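Local coordinates for protein HD superfamily hydrolase (Clostridium acetobutylicum ATCC 824, PDB 3CCG) that probably hydrolyses diadenosine tetraphosphate symmetrically to two ADP at an HD-domain site that holds two iron ions, at residues Val32-Ala35 and Gly36-Asn39; Lys56-Pro59 and Gly60-Ile64; Ile126-Ala129 and Asp130-Pro134; Asn162-Lys165 and Phe166-Lys170; Gly172-His176 and Asn177-Ala181. All blocks are in the same frame, centred on the assembly; numbering follows the deposited sequence. Where two conformers were deposited one is given.

Contact 1 (Val32-Ala35 and Gly36-Asn39)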
loop_
_atom_site.group_PDB
_atom_site.type_symbol
_atom_site.label_atom_id
_atom_site.label_comp_id
_atom_site.label_asym_id
_atom_site.label_seq_id
_atom_site.Cartn_x
_atom_site.Cartn_y
_atom_site.Cartn_z
ATOM N N VAL A 32 21.495 -20.019 5.754
ATOM C CA VAL A 32 22.548 -20.844 5.170
ATOM C C VAL A 32 21.951 -21.991 4.377
ATOM O O VAL A 32 22.416 -22.290 3.274
ATOM C CB VAL A 32 23.522 -21.309 6.269
ATOM C CG1 VAL A 32 24.491 -22.420 5.750
ATOM C CG2 VAL A 32 24.327 -20.140 6.791
ATOM N N ARG A 33 20.911 -22.608 4.932
ATOM C CA ARG A 33 20.238 -23.737 4.253
ATOM C C ARG A 33 19.652 -23.275 2.897
ATOM O O ARG A 33 19.858 -23.865 1.812
ATOM C CB ARG A 33 19.169 -24.336 5.151
ATOM C CG ARG A 33 18.468 -25.567 4.561
ATOM C CD ARG A 33 17.446 -26.142 5.482
ATOM N NE ARG A 33 16.372 -25.202 5.801
ATOM C CZ ARG A 33 15.353 -24.945 5.003
ATOM N NH1 ARG A 33 15.280 -25.504 3.811
ATOM N NH2 ARG A 33 14.424 -24.081 5.394
ATOM N N LEU A 34 18.980 -22.114 2.922
ATOM C CA LEU A 34 18.365 -21.615 1.715
ATOM C C LEU A 34 19.421 -21.195 0.697
ATOM O O LEU A 34 19.240 -21.283 -0.518
ATOM C CB LEU A 34 17.395 -20.461 2.041
ATOM C CG LEU A 34 16.130 -20.805 2.787
ATOM C CD1 LEU A 34 15.391 -19.523 3.212
ATOM C CD2 LEU A 34 15.178 -21.692 1.945
ATOM N N ALA A 35 20.530 -20.681 1.189
ATOM C CA ALA A 35 21.622 -20.300 0.331
ATOM C C ALA A 35 22.168 -21.474 -0.466
ATOM O O ALA A 35 22.576 -21.322 -1.593
ATOM C CB ALA A 35 22.764 -19.652 1.152
ATOM N N GLY A 36 22.200 -22.617 0.213
ATOM C CA GLY A 36 22.616 -23.864 -0.440
ATOM C C GLY A 36 21.646 -24.221 -1.552
ATOM O O GLY A 36 22.075 -24.567 -2.658
ATOM N N ILE A 37 20.348 -24.139 -1.292
ATOM C CA ILE A 37 19.321 -24.444 -2.292
ATOM C C ILE A 37 19.395 -23.510 -3.512
ATOM O O ILE A 37 19.273 -23.966 -4.667
ATOM C CB ILE A 37 17.916 -24.347 -1.699
ATOM C CG1 ILE A 37 17.691 -25.478 -0.681
ATOM C CG2 ILE A 37 16.808 -24.366 -2.810
ATOM C CD1 ILE A 37 16.468 -25.340 0.215
ATOM N N TYR A 38 19.632 -22.209 -3.273
ATOM C CA TYR A 38 19.555 -21.210 -4.323
ATOM C C TYR A 38 20.894 -20.697 -4.849
ATOM O O TYR A 38 20.969 -19.771 -5.642
ATOM C CB TYR A 38 18.643 -20.035 -3.851
ATOM C CG TYR A 38 17.183 -20.441 -3.716
ATOM C CD1 TYR A 38 16.359 -20.548 -4.843
ATOM C CD2 TYR A 38 16.602 -20.675 -2.475
ATOM C CE1 TYR A 38 15.054 -20.929 -4.730
ATOM C CE2 TYR A 38 15.259 -21.074 -2.360
ATOM C CZ TYR A 38 14.497 -21.194 -3.514
ATOM O OH TYR A 38 13.183 -21.553 -3.402
ATOM N N ASN A 39 21.987 -21.295 -4.387
ATOM C CA ASN A 39 23.320 -20.913 -4.850
ATOM C C ASN A 39 23.760 -19.494 -4.438
ATOM O O ASN A 39 24.461 -18.784 -5.162
ATOM C CB ASN A 39 23.413 -21.090 -6.376
ATOM C CG ASN A 39 24.850 -21.085 -6.885
ATOM O OD1 ASN A 39 25.778 -21.441 -6.163
ATOM N ND2 ASN A 39 25.036 -20.688 -8.139
#

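Contact 2 (Lys56-Pro59 and Gly60-Ile64). With PO4 (phosphate ion), chain D.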
loop_
_atom_site.group_PDB
_atom_site.type_symbol
_atom_site.label_atom_id
_atom_site.label_comp_id
_atom_site.label_asym_id
_atom_site.label_seq_id
_atom_site.Cartn_x
_atom_site.Cartn_y
_atom_site.Cartn_z
ATOM N N LYS A 56 17.055 -4.982 17.291
ATOM C CA LYS A 56 15.684 -5.335 17.655
ATOM C C LYS A 56 15.225 -4.897 19.057
ATOM O O LYS A 56 14.048 -4.545 19.226
ATOM C CB LYS A 56 15.510 -6.866 17.532
ATOM C CG LYS A 56 14.100 -7.421 17.954
ATOM C CD LYS A 56 13.099 -6.936 17.016
ATOM C CE LYS A 56 11.719 -7.645 17.258
ATOM N NZ LYS A 56 10.732 -7.410 16.235
ATOM N N LYS A 57 16.118 -4.934 20.005
ATOM C CA LYS A 57 15.771 -4.657 21.390
ATOM C C LYS A 57 15.965 -3.204 21.804
ATOM O O LYS A 57 15.929 -2.860 22.977
ATOM C CB LYS A 57 16.565 -5.553 22.344
ATOM C CG LYS A 57 16.214 -7.006 22.273
ATOM C CD LYS A 57 14.805 -7.212 22.786
ATOM C CE LYS A 57 14.534 -8.706 23.049
ATOM N NZ LYS A 57 13.091 -8.818 23.368
ATOM N N LEU A 58 16.101 -2.324 20.846
ATOM C CA LEU A 58 16.191 -0.892 21.179
ATOM C C LEU A 58 14.821 -0.259 21.193
ATOM O O LEU A 58 13.915 -0.660 20.425
ATOM C CB LEU A 58 17.042 -0.202 20.136
ATOM C CG LEU A 58 18.504 -0.620 20.064
ATOM C CD1 LEU A 58 19.232 0.037 18.891
ATOM C CD2 LEU A 58 19.166 -0.265 21.384
ATOM N N PRO A 59 14.627 0.782 22.032
ATOM C CA PRO A 59 13.347 1.477 21.996
ATOM C C PRO A 59 13.157 2.190 20.682
ATOM O O PRO A 59 14.149 2.549 20.048
ATOM C CB PRO A 59 13.482 2.518 23.091
ATOM C CG PRO A 59 14.602 2.165 23.886
ATOM C CD PRO A 59 15.511 1.266 23.092
ATOM N N GLY A 60 11.939 2.364 20.229
ATOM C CA GLY A 60 11.650 3.026 18.950
ATOM C C GLY A 60 12.272 4.426 18.854
ATOM O O GLY A 60 12.748 4.853 17.809
ATOM N N GLU A 61 12.202 5.153 19.959
ATOM C CA GLU A 61 12.764 6.518 19.978
ATOM C C GLU A 61 14.267 6.454 19.667
ATOM O O GLU A 61 14.808 7.291 18.940
ATOM C CB GLU A 61 12.501 7.209 21.326
ATOM C CG GLU A 61 13.100 8.615 21.385
ATOM C CD GLU A 61 12.747 9.344 22.642
ATOM O OE1 GLU A 61 12.036 8.764 23.512
ATOM O OE2 GLU A 61 13.206 10.504 22.740
ATOM N N LYS A 62 14.963 5.467 20.252
ATOM C CA LYS A 62 16.425 5.334 20.038
ATOM C C LYS A 62 16.676 4.879 18.601
ATOM O O LYS A 62 17.632 5.307 17.938
ATOM C CB LYS A 62 17.000 4.353 21.045
ATOM C CG LYS A 62 18.469 4.107 20.900
ATOM C CD LYS A 62 19.276 5.370 20.993
ATOM C CE LYS A 62 19.414 5.880 22.383
ATOM N NZ LYS A 62 20.614 6.824 22.440
ATOM N N ILE A 63 15.877 3.968 18.103
ATOM C CA ILE A 63 15.988 3.522 16.684
ATOM C C ILE A 63 15.902 4.770 15.771
ATOM O O ILE A 63 16.734 4.981 14.872
ATOM C CB ILE A 63 14.932 2.484 16.365
ATOM C CG1 ILE A 63 15.372 1.138 16.974
ATOM C CG2 ILE A 63 14.701 2.281 14.825
ATOM C CD1 ILE A 63 14.255 0.106 16.960
ATOM N N ILE A 64 14.900 5.601 16.011
ATOM C CA ILE A 64 14.722 6.784 15.198
ATOM C C ILE A 64 15.943 7.702 15.319
ATOM O O ILE A 64 16.438 8.252 14.313
ATOM C CB ILE A 64 13.442 7.511 15.594
ATOM C CG1 ILE A 64 12.214 6.685 15.215
ATOM C CG2 ILE A 64 13.372 8.924 14.963
ATOM C CD1 ILE A 64 10.913 7.179 15.950
HETATM P P PO4 D . 11.123 -10.141 14.238
HETATM O O1 PO4 D . 12.225 -8.982 14.387
HETATM O O2 PO4 D . 10.387 -10.197 12.881
HETATM O O3 PO4 D . 10.161 -10.047 15.420
HETATM O O4 PO4 D . 11.751 -11.468 14.339
#

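Contact 3 (Ile126-Ala129 and Asp130-Pro134). With FE (Fe (III) ion), chain C.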
loop_
_atom_site.group_PDB
_atom_site.type_symbol
_atom_site.label_atom_id
_atom_site.label_comp_id
_atom_site.label_asym_id
_atom_site.label_seq_id
_atom_site.Cartn_x
_atom_site.Cartn_y
_atom_site.Cartn_z
ATOM N N ILE A 126 16.922 -13.645 3.602
ATOM C CA ILE A 126 16.943 -13.162 4.995
ATOM C C ILE A 126 15.506 -12.827 5.416
ATOM O O ILE A 126 15.030 -13.211 6.496
ATOM C CB ILE A 126 17.913 -11.994 5.204
ATOM C CG1 ILE A 126 19.356 -12.462 4.875
ATOM C CG2 ILE A 126 17.786 -11.445 6.613
ATOM C CD1 ILE A 126 19.810 -13.776 5.549
ATOM N N TYR A 127 14.787 -12.174 4.522
ATOM C CA TYR A 127 13.397 -11.844 4.795
ATOM C C TYR A 127 12.555 -13.101 5.137
ATOM O O TYR A 127 11.847 -13.155 6.148
ATOM C CB TYR A 127 12.789 -11.051 3.614
ATOM C CG TYR A 127 11.296 -10.813 3.766
ATOM C CD1 TYR A 127 10.425 -11.819 3.435
ATOM C CD2 TYR A 127 10.787 -9.658 4.343
ATOM C CE1 TYR A 127 9.089 -11.689 3.596
ATOM C CE2 TYR A 127 9.419 -9.516 4.532
ATOM C CZ TYR A 127 8.587 -10.561 4.180
ATOM O OH TYR A 127 7.192 -10.502 4.284
ATOM N N ILE A 128 12.659 -14.121 4.295
ATOM C CA ILE A 128 11.823 -15.300 4.519
ATOM C C ILE A 128 12.326 -16.177 5.665
ATOM O O ILE A 128 11.538 -16.791 6.391
ATOM C CB ILE A 128 11.638 -16.095 3.201
ATOM C CG1 ILE A 128 10.300 -16.849 3.246
ATOM C CG2 ILE A 128 12.820 -16.974 2.911
ATOM C CD1 ILE A 128 9.052 -15.914 3.109
ATOM N N ALA A 129 13.641 -16.173 5.857
ATOM C CA ALA A 129 14.236 -16.973 6.942
ATOM C C ALA A 129 13.684 -16.583 8.277
ATOM O O ALA A 129 13.443 -17.449 9.130
ATOM C CB ALA A 129 15.779 -16.845 6.952
ATOM N N ASP A 130 13.385 -15.295 8.440
ATOM C CA ASP A 130 12.820 -14.837 9.690
ATOM C C ASP A 130 11.467 -15.537 10.027
ATOM O O ASP A 130 11.193 -15.879 11.172
ATOM C CB ASP A 130 12.652 -13.322 9.610
ATOM C CG ASP A 130 12.373 -12.711 10.951
ATOM O OD1 ASP A 130 13.016 -13.116 11.913
ATOM O OD2 ASP A 130 11.558 -11.780 11.012
ATOM N N TYR A 131 10.666 -15.759 8.993
ATOM C CA TYR A 131 9.356 -16.426 9.086
ATOM C C TYR A 131 9.394 -17.943 9.225
ATOM O O TYR A 131 8.534 -18.531 9.844
ATOM C CB TYR A 131 8.503 -16.076 7.844
ATOM C CG TYR A 131 7.994 -14.666 7.864
ATOM C CD1 TYR A 131 8.757 -13.607 7.369
ATOM C CD2 TYR A 131 6.767 -14.376 8.422
ATOM C CE1 TYR A 131 8.287 -12.299 7.430
ATOM C CE2 TYR A 131 6.309 -13.083 8.501
ATOM C CZ TYR A 131 7.061 -12.049 7.995
ATOM O OH TYR A 131 6.561 -10.754 8.082
ATOM N N ILE A 132 10.379 -18.582 8.621
ATOM C CA ILE A 132 10.366 -20.036 8.562
ATOM C C ILE A 132 11.433 -20.766 9.416
ATOM O O ILE A 132 11.531 -22.005 9.348
ATOM C CB ILE A 132 10.482 -20.496 7.073
ATOM C CG1 ILE A 132 11.837 -20.146 6.467
ATOM C CG2 ILE A 132 9.312 -19.923 6.212
ATOM C CD1 ILE A 132 12.184 -20.819 5.173
ATOM N N GLU A 133 12.235 -20.014 10.183
ATOM C CA GLU A 133 13.276 -20.599 11.032
ATOM C C GLU A 133 12.584 -21.571 11.974
ATOM O O GLU A 133 11.418 -21.376 12.339
ATOM C CB GLU A 133 14.160 -19.548 11.729
ATOM C CG GLU A 133 13.434 -18.627 12.658
ATOM C CD GLU A 133 13.512 -19.070 14.106
ATOM O OE1 GLU A 133 14.052 -20.193 14.350
ATOM O OE2 GLU A 133 13.043 -18.280 14.984
ATOM N N PRO A 134 13.290 -22.640 12.325
ATOM C CA PRO A 134 12.697 -23.803 13.012
ATOM C C PRO A 134 11.997 -23.498 14.305
ATOM O O PRO A 134 11.108 -24.249 14.698
ATOM C CB PRO A 134 13.906 -24.705 13.275
ATOM C CG PRO A 134 14.935 -24.273 12.336
ATOM C CD PRO A 134 14.702 -22.851 11.982
HETATM FE FE FE C . 13.820 -11.589 13.214
HETATM O O HOH W 1 13.571 -10.251 12.176
#

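Contact 4 (Asn162-Lys165 and Phe166-Lys170)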
loop_
_atom_site.group_PDB
_atom_site.type_symbol
_atom_site.label_atom_id
_atom_site.label_comp_id
_atom_site.label_asym_id
_atom_site.label_seq_id
_atom_site.Cartn_x
_atom_site.Cartn_y
_atom_site.Cartn_z
ATOM N N ASN A 162 -0.287 -12.260 3.563
ATOM C CA ASN A 162 -0.674 -12.537 4.947
ATOM C C ASN A 162 -0.505 -11.312 5.839
ATOM O O ASN A 162 -1.350 -10.991 6.665
ATOM C CB ASN A 162 0.191 -13.646 5.550
ATOM C CG ASN A 162 0.063 -14.982 4.842
ATOM O OD1 ASN A 162 -0.895 -15.239 4.116
ATOM N ND2 ASN A 162 1.045 -15.863 5.077
ATOM N N THR A 163 0.637 -10.644 5.703
ATOM C CA THR A 163 0.915 -9.453 6.483
ATOM C C THR A 163 -0.157 -8.367 6.261
ATOM O O THR A 163 -0.717 -7.818 7.197
ATOM C CB THR A 163 2.296 -8.885 6.163
ATOM O OG1 THR A 163 3.283 -9.792 6.686
ATOM C CG2 THR A 163 2.528 -7.507 6.784
ATOM N N ILE A 164 -0.471 -8.116 5.000
ATOM C CA ILE A 164 -1.391 -7.045 4.670
ATOM C C ILE A 164 -2.781 -7.353 5.235
ATOM O O ILE A 164 -3.414 -6.504 5.867
ATOM C CB ILE A 164 -1.445 -6.800 3.153
ATOM C CG1 ILE A 164 -0.090 -6.263 2.625
ATOM C CG2 ILE A 164 -2.567 -5.763 2.830
ATOM C CD1 ILE A 164 0.069 -6.436 1.122
ATOM N N LYS A 165 -3.206 -8.603 5.074
ATOM C CA LYS A 165 -4.551 -8.999 5.591
ATOM C C LYS A 165 -4.569 -8.895 7.118
ATOM O O LYS A 165 -5.524 -8.423 7.728
ATOM C CB LYS A 165 -4.940 -10.407 5.135
ATOM C CG LYS A 165 -5.270 -10.471 3.679
ATOM C CD LYS A 165 -5.800 -11.804 3.293
ATOM C CE LYS A 165 -4.715 -12.816 3.157
ATOM N NZ LYS A 165 -5.312 -14.102 2.717
ATOM N N PHE A 166 -3.451 -9.272 7.753
ATOM C CA PHE A 166 -3.375 -9.232 9.210
ATOM C C PHE A 166 -3.440 -7.818 9.735
ATOM O O PHE A 166 -4.165 -7.509 10.675
ATOM C CB PHE A 166 -2.097 -9.951 9.695
ATOM C CG PHE A 166 -1.949 -9.982 11.205
ATOM C CD1 PHE A 166 -2.539 -10.979 11.953
ATOM C CD2 PHE A 166 -1.249 -8.990 11.868
ATOM C CE1 PHE A 166 -2.419 -10.980 13.337
ATOM C CE2 PHE A 166 -1.118 -9.002 13.256
ATOM C CZ PHE A 166 -1.704 -10.001 13.981
ATOM N N VAL A 167 -2.695 -6.923 9.095
ATOM C CA VAL A 167 -2.690 -5.527 9.500
ATOM C C VAL A 167 -4.105 -4.934 9.328
ATOM O O VAL A 167 -4.536 -4.145 10.189
ATOM C CB VAL A 167 -1.626 -4.708 8.703
ATOM C CG1 VAL A 167 -1.820 -3.222 8.886
ATOM C CG2 VAL A 167 -0.205 -5.151 9.119
ATOM N N ILE A 168 -4.757 -5.275 8.205
ATOM C CA ILE A 168 -6.119 -4.756 7.941
ATOM C C ILE A 168 -7.029 -5.214 9.076
ATOM O O ILE A 168 -7.754 -4.434 9.652
ATOM C CB ILE A 168 -6.658 -5.159 6.551
ATOM C CG1 ILE A 168 -5.946 -4.307 5.486
ATOM C CG2 ILE A 168 -8.208 -4.995 6.496
ATOM C CD1 ILE A 168 -6.178 -4.840 4.148
ATOM N N ASP A 169 -6.917 -6.497 9.396
ATOM C CA ASP A 169 -7.721 -7.134 10.453
ATOM C C ASP A 169 -7.528 -6.475 11.813
ATOM O O ASP A 169 -8.456 -6.428 12.620
ATOM C CB ASP A 169 -7.341 -8.608 10.577
ATOM C CG ASP A 169 -8.081 -9.306 11.706
ATOM O OD1 ASP A 169 -9.317 -9.437 11.619
ATOM O OD2 ASP A 169 -7.417 -9.747 12.667
ATOM N N LYS A 170 -6.311 -5.999 12.059
ATOM C CA LYS A 170 -5.939 -5.346 13.312
ATOM C C LYS A 170 -6.063 -3.847 13.270
ATOM O O LYS A 170 -5.857 -3.176 14.261
ATOM C CB LYS A 170 -4.515 -5.740 13.734
ATOM C CG LYS A 170 -4.323 -7.210 13.860
ATOM C CD LYS A 170 -5.565 -7.849 14.412
ATOM C CE LYS A 170 -5.425 -9.339 14.588
ATOM N NZ LYS A 170 -4.654 -9.618 15.803
#

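Contact 5 (Gly172-His176 and Asn177-Ala181)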
loop_
_atom_site.group_PDB
_atom_site.type_symbol
_atom_site.label_atom_id
_atom_site.label_comp_id
_atom_site.label_asym_id
_atom_site.label_seq_id
_atom_site.Cartn_x
_atom_site.Cartn_y
_atom_site.Cartn_z
ATOM N N GLY A 172 -4.162 -1.643 11.644
ATOM C CA GLY A 172 -2.889 -0.944 11.682
ATOM C C GLY A 172 -2.493 -0.254 10.385
ATOM O O GLY A 172 -3.205 -0.239 9.400
ATOM N N PHE A 173 -1.344 0.371 10.422
ATOM C CA PHE A 173 -0.793 1.046 9.255
ATOM C C PHE A 173 -0.115 0.086 8.304
ATOM O O PHE A 173 0.525 -0.881 8.722
ATOM C CB PHE A 173 0.227 2.128 9.660
ATOM C CG PHE A 173 -0.355 3.287 10.475
ATOM C CD1 PHE A 173 -1.209 4.258 9.910
ATOM C CD2 PHE A 173 0.005 3.439 11.803
ATOM C CE1 PHE A 173 -1.694 5.317 10.656
ATOM C CE2 PHE A 173 -0.469 4.515 12.548
ATOM C CZ PHE A 173 -1.336 5.456 11.972
ATOM N N LEU A 174 -0.229 0.345 7.007
ATOM C CA LEU A 174 0.453 -0.459 5.994
ATOM C C LEU A 174 1.636 0.318 5.426
ATOM O O LEU A 174 1.490 1.465 4.959
ATOM C CB LEU A 174 -0.469 -0.823 4.828
ATOM C CG LEU A 174 -1.628 -1.778 5.131
ATOM C CD1 LEU A 174 -2.644 -1.797 3.971
ATOM C CD2 LEU A 174 -1.027 -3.170 5.397
ATOM N N HIS A 175 2.824 -0.287 5.475
ATOM C CA HIS A 175 4.037 0.358 5.036
ATOM C C HIS A 175 4.209 0.254 3.516
ATOM O O HIS A 175 4.074 -0.827 2.927
ATOM C CB HIS A 175 5.242 -0.263 5.763
ATOM C CG HIS A 175 6.485 0.527 5.624
ATOM N ND1 HIS A 175 7.219 0.591 4.461
ATOM C CD2 HIS A 175 7.143 1.298 6.525
ATOM C CE1 HIS A 175 8.263 1.385 4.642
ATOM N NE2 HIS A 175 8.247 1.815 5.888
ATOM N N HIS A 176 4.549 1.376 2.890
ATOM C CA HIS A 176 4.662 1.413 1.432
ATOM C C HIS A 176 5.649 0.415 0.871
ATOM O O HIS A 176 5.481 -0.110 -0.222
ATOM C CB HIS A 176 4.998 2.826 0.910
ATOM C CG HIS A 176 6.408 3.253 1.155
ATOM N ND1 HIS A 176 7.398 3.128 0.207
ATOM C CD2 HIS A 176 7.007 3.746 2.262
ATOM C CE1 HIS A 176 8.535 3.589 0.706
ATOM N NE2 HIS A 176 8.329 3.942 1.956
ATOM N N ASN A 177 6.709 0.105 1.636
ATOM C CA ASN A 177 7.711 -0.830 1.106
ATOM C C ASN A 177 7.151 -2.230 0.885
ATOM O O ASN A 177 7.504 -2.926 -0.074
ATOM C CB ASN A 177 8.965 -0.915 1.981
ATOM C CG ASN A 177 9.980 0.155 1.643
ATOM O OD1 ASN A 177 9.958 0.722 0.559
ATOM N ND2 ASN A 177 10.863 0.429 2.567
ATOM N N THR A 178 6.259 -2.629 1.775
ATOM C CA THR A 178 5.648 -3.937 1.684
ATOM C C THR A 178 4.673 -3.981 0.482
ATOM O O THR A 178 4.645 -4.938 -0.324
ATOM C CB THR A 178 4.998 -4.343 2.963
ATOM O OG1 THR A 178 6.019 -4.386 3.975
ATOM C CG2 THR A 178 4.404 -5.736 2.782
ATOM N N ILE A 179 3.933 -2.880 0.337
ATOM C CA ILE A 179 2.969 -2.798 -0.777
ATOM C C ILE A 179 3.737 -2.811 -2.117
ATOM O O ILE A 179 3.383 -3.542 -3.075
ATOM C CB ILE A 179 2.075 -1.535 -0.652
ATOM C CG1 ILE A 179 1.297 -1.504 0.670
ATOM C CG2 ILE A 179 1.114 -1.442 -1.846
ATOM C CD1 ILE A 179 0.499 -2.763 1.014
ATOM N N GLU A 180 4.783 -2.014 -2.163
ATOM C CA GLU A 180 5.610 -1.865 -3.384
ATOM C C GLU A 180 6.389 -3.163 -3.686
ATOM O O GLU A 180 6.487 -3.597 -4.833
ATOM C CB GLU A 180 6.485 -0.612 -3.349
ATOM C CG GLU A 180 5.536 0.583 -3.332
ATOM C CD GLU A 180 6.023 1.866 -2.716
ATOM O OE1 GLU A 180 7.217 1.978 -2.401
ATOM O OE2 GLU A 180 5.156 2.796 -2.574
ATOM N N ALA A 181 6.813 -3.853 -2.624
ATOM C CA ALA A 181 7.474 -5.121 -2.784
ATOM C C ALA A 181 6.556 -6.158 -3.436
ATOM O O ALA A 181 6.962 -6.928 -4.322
ATOM C CB ALA A 181 7.967 -5.631 -1.385
#

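Contact 1 (Val32-Ala35 and Gly36-Asn39)
Arg33 and Ile37, one turn apart in the last part of helix 5-38, run side by side and point the same way, with Arg33 NH1 lying 3.8 Å from Ile37 CD1. The apolar contacts proper centre on Leu34, whose CD2 is 4.2 Å from Ile37 CD1 and 4.3 Å from Tyr38 CE2, so a single methyl group serves both the third and the fourth residue after it. Between neighbours in sequence, Ile37 CG2 sits over one face of the Tyr38 ring, offset toward the rim.

The polar contacts belong to the backbone. Gly36 N binds Val32 O, Ile37 N binds Arg33 O, and Tyr38 N closes on Leu34 O at 2.9 Å. With CG of Tyr38 beside its own backbone N (chi1 -68°), the ring turns back toward the preceding turn, and CD2 comes 3.3 Å from Leu34 O, which lies at the ring edge near its plane. At Asn39 the phi angle turns positive and the helical course is lost.

The polar tips look to helix 141-150: Arg33 NH1 forms a salt bridge with Asp149, and Tyr38 OH is hydrogen-bonded to the carbonyl of Ala148. Arg33 and Tyr38 thus combine contact with aliphatic carbons along the turn, at the guanidinium NH1 and the ring atom CE2, with polar bonds to helix 141-150 at NH1 and OH.

Contact 2 (Lys56-Pro59 and Gly60-Ile64)
The start of helix 60-69 is the motif here, an N-terminus entered from the loop that follows helix 42-51, with Pro59 at the N-cap position. Its carbonyl makes the first full helical turn: Ile63 N is bonded to Pro59 O at 3.0 Å, nearly straight at the hydrogen (166°). Inside the helix, Ile64 N repeats the pattern on Gly60 O.

Side chains close over this turn from two directions. Pro59 and Lys62 lie alongside one another, the ring carbon CD of Pro59 being 4.0 Å from Lys62 CB, while the bent Lys62 chain carries its ammonium end away. Ile63 reaches back instead: CG1 stands beside its own backbone N (chi1 -77°), which sets it 3.8 Å from Leu58 CB and lets CD1 approach Leu58 O to 3.6 Å. Beyond this contact Ile63 touches His86, a ligand of one iron ion.

Lys56 takes the other direction. Its chain, bent at chi2, delivers NZ to a phosphate ion, where it donates to O1 and to O3, each at 2.8 Å; the anion probably came from the crystallisation liquor, and an ammonium group gripping two of its oxygens is consistent with a pocket suited to phosphate. A proline N-cap whose preceding residue packs on the fourth residue of the helix resembles a hydrophobic staple at a helix start, set here in the HD domain.

Contact 3 (Ile126-Ala129 and Asp130-Pro134)
Tyr127 carries CG opposite its backbone N (chi1 173°), whereas Tyr131, one turn later, has CG beside its own N (chi1 -73°); the two rings are thereby brought together on one flank of helix 121-132. They meet obliquely, centroids 5.3 Å apart and planes at 36°. Tyr131 CE1 lies over one face of the Tyr127 ring, 3.7 Å from Tyr127 CZ, while Tyr131 CD1 comes 3.4 Å from Tyr127 O, which sits in the plane of the Tyr131 ring at its edge.

Asp130 leads elsewhere. Its OD1 binds an iron ion at 2.2 Å, completing with His23, His52 and Asp53 the protein ligands of that metal, as expected of the H...HD...D signature. The backbone beneath is a helix near its end: Asp130 N reaches Ile126 O at 3.3 Å, Ile128 O accepts from Ile132 N and weakly from Tyr131 N, and Glu133 N makes only a weak bond to Ala129 O. Just past the helix, Glu133 OE1 takes the backbone N of Gly135 and OE2 bonds to ND1 of His23, a second-shell bond that would fix the rotation of this metal ligand.

Around this segment, Ile128 rests on Leu34 of helix 5-38 and Ile132 on helix 141-150. Tyr127 OH is hydrogen-bonded to Ser159 of helix 152-170, against which Tyr131 also packs, so helix 121-132, with its iron ligand Asp130, is lodged among three others.

Contact 4 (Asn162-Lys165 and Phe166-Lys170)
Asn162 lies within helix 152-170, a regular alpha-helix, its carbonyl accepting from Phe166 N at 2.9 Å. Thr163 follows: its O receives Val167 N in a bond of 165° at the hydrogen, and Val167 CG2, held beside the backbone N by a chi1 of 167° that sends CG1 the other way, closes to 3.3 Å from that same carbonyl oxygen. The Thr163 hydroxyl is hydrogen-bonded back to the carbonyl of Ser159.

Ile164 is the buried residue of the walk. Its side chain crosses that of Ile168 at a slant, and this stripe faces the second subunit, where Ile164 packs on Ile168 of the neighbouring copy and Ile168 on its Ile164. Within the chain, Ile164 also touches Ile179 of helix 176-188. Lys165 comes last, its carbonyl bonded to Asp169 N while its side chain leaves the helix on an exposed side. Along the helix itself the two isoleucine side chains come closest at Ile164 CG2 and Ile168 CD1, 4.0 Å apart.

Contact 5 (Gly172-His176 and Asn177-Ala181)
His175 and Asn177 meet at the tight end of the contact, where the loop turns into helix 176-188. Asn177 N donates to His175 ND1 at 2.9 Å, lying near the plane of the imidazole ring, so the side chain of His175 acts as the N-cap. The ring and the Asn177 amide run side by side with planes 39° apart. His175 O is shared by two weak bonds, from Thr178 N at 3.1 Å and Ile179 N at 3.3 Å.

One turn of helix is also spanned by His176 and Glu180. A chi1 of 74° sets the His176 ring between its own backbone N and carbonyl carbon, over Asn177 N, and directs ND1 to Glu180 OE1; this bond, 2.9 Å long and almost straight, keeps to the ring plane but meets the carboxylate from above its plane. Glu180 N returns to His176 O at 2.8 Å.

Looser is the apolar side, where Leu174 CB and Ile179 CD1 stand 4.4 Å apart and both residues also pack against the second subunit.

With ND1 of His175 accepting, the ring is probably neutral, with its proton on NE2; ND1 of His176 is a donor instead, and the nearby carboxylate would probably favour a protonated ring.

From the N terminus, the contacts come strictly in series, each within one continuous stretch, so none nests in or crosses another and none closes a long loop. Contact 1 ends helix 5-38 and touches contact 3 through Leu34 on Ile132, tying helix 5-38, which supplies His23, to helix 121-132, which supplies Asp130. Contact 2 starts helix 60-69 on the opposite side of the chain's centre, its centre about 31 Å from that of contact 1. Contact 3 in turn reaches contact 4, Tyr131 lying against Thr163. Contacts 4 and 5 join the consecutive helices 152-170 and 176-188, with Val167 packing on Leu174, and both meet the second subunit.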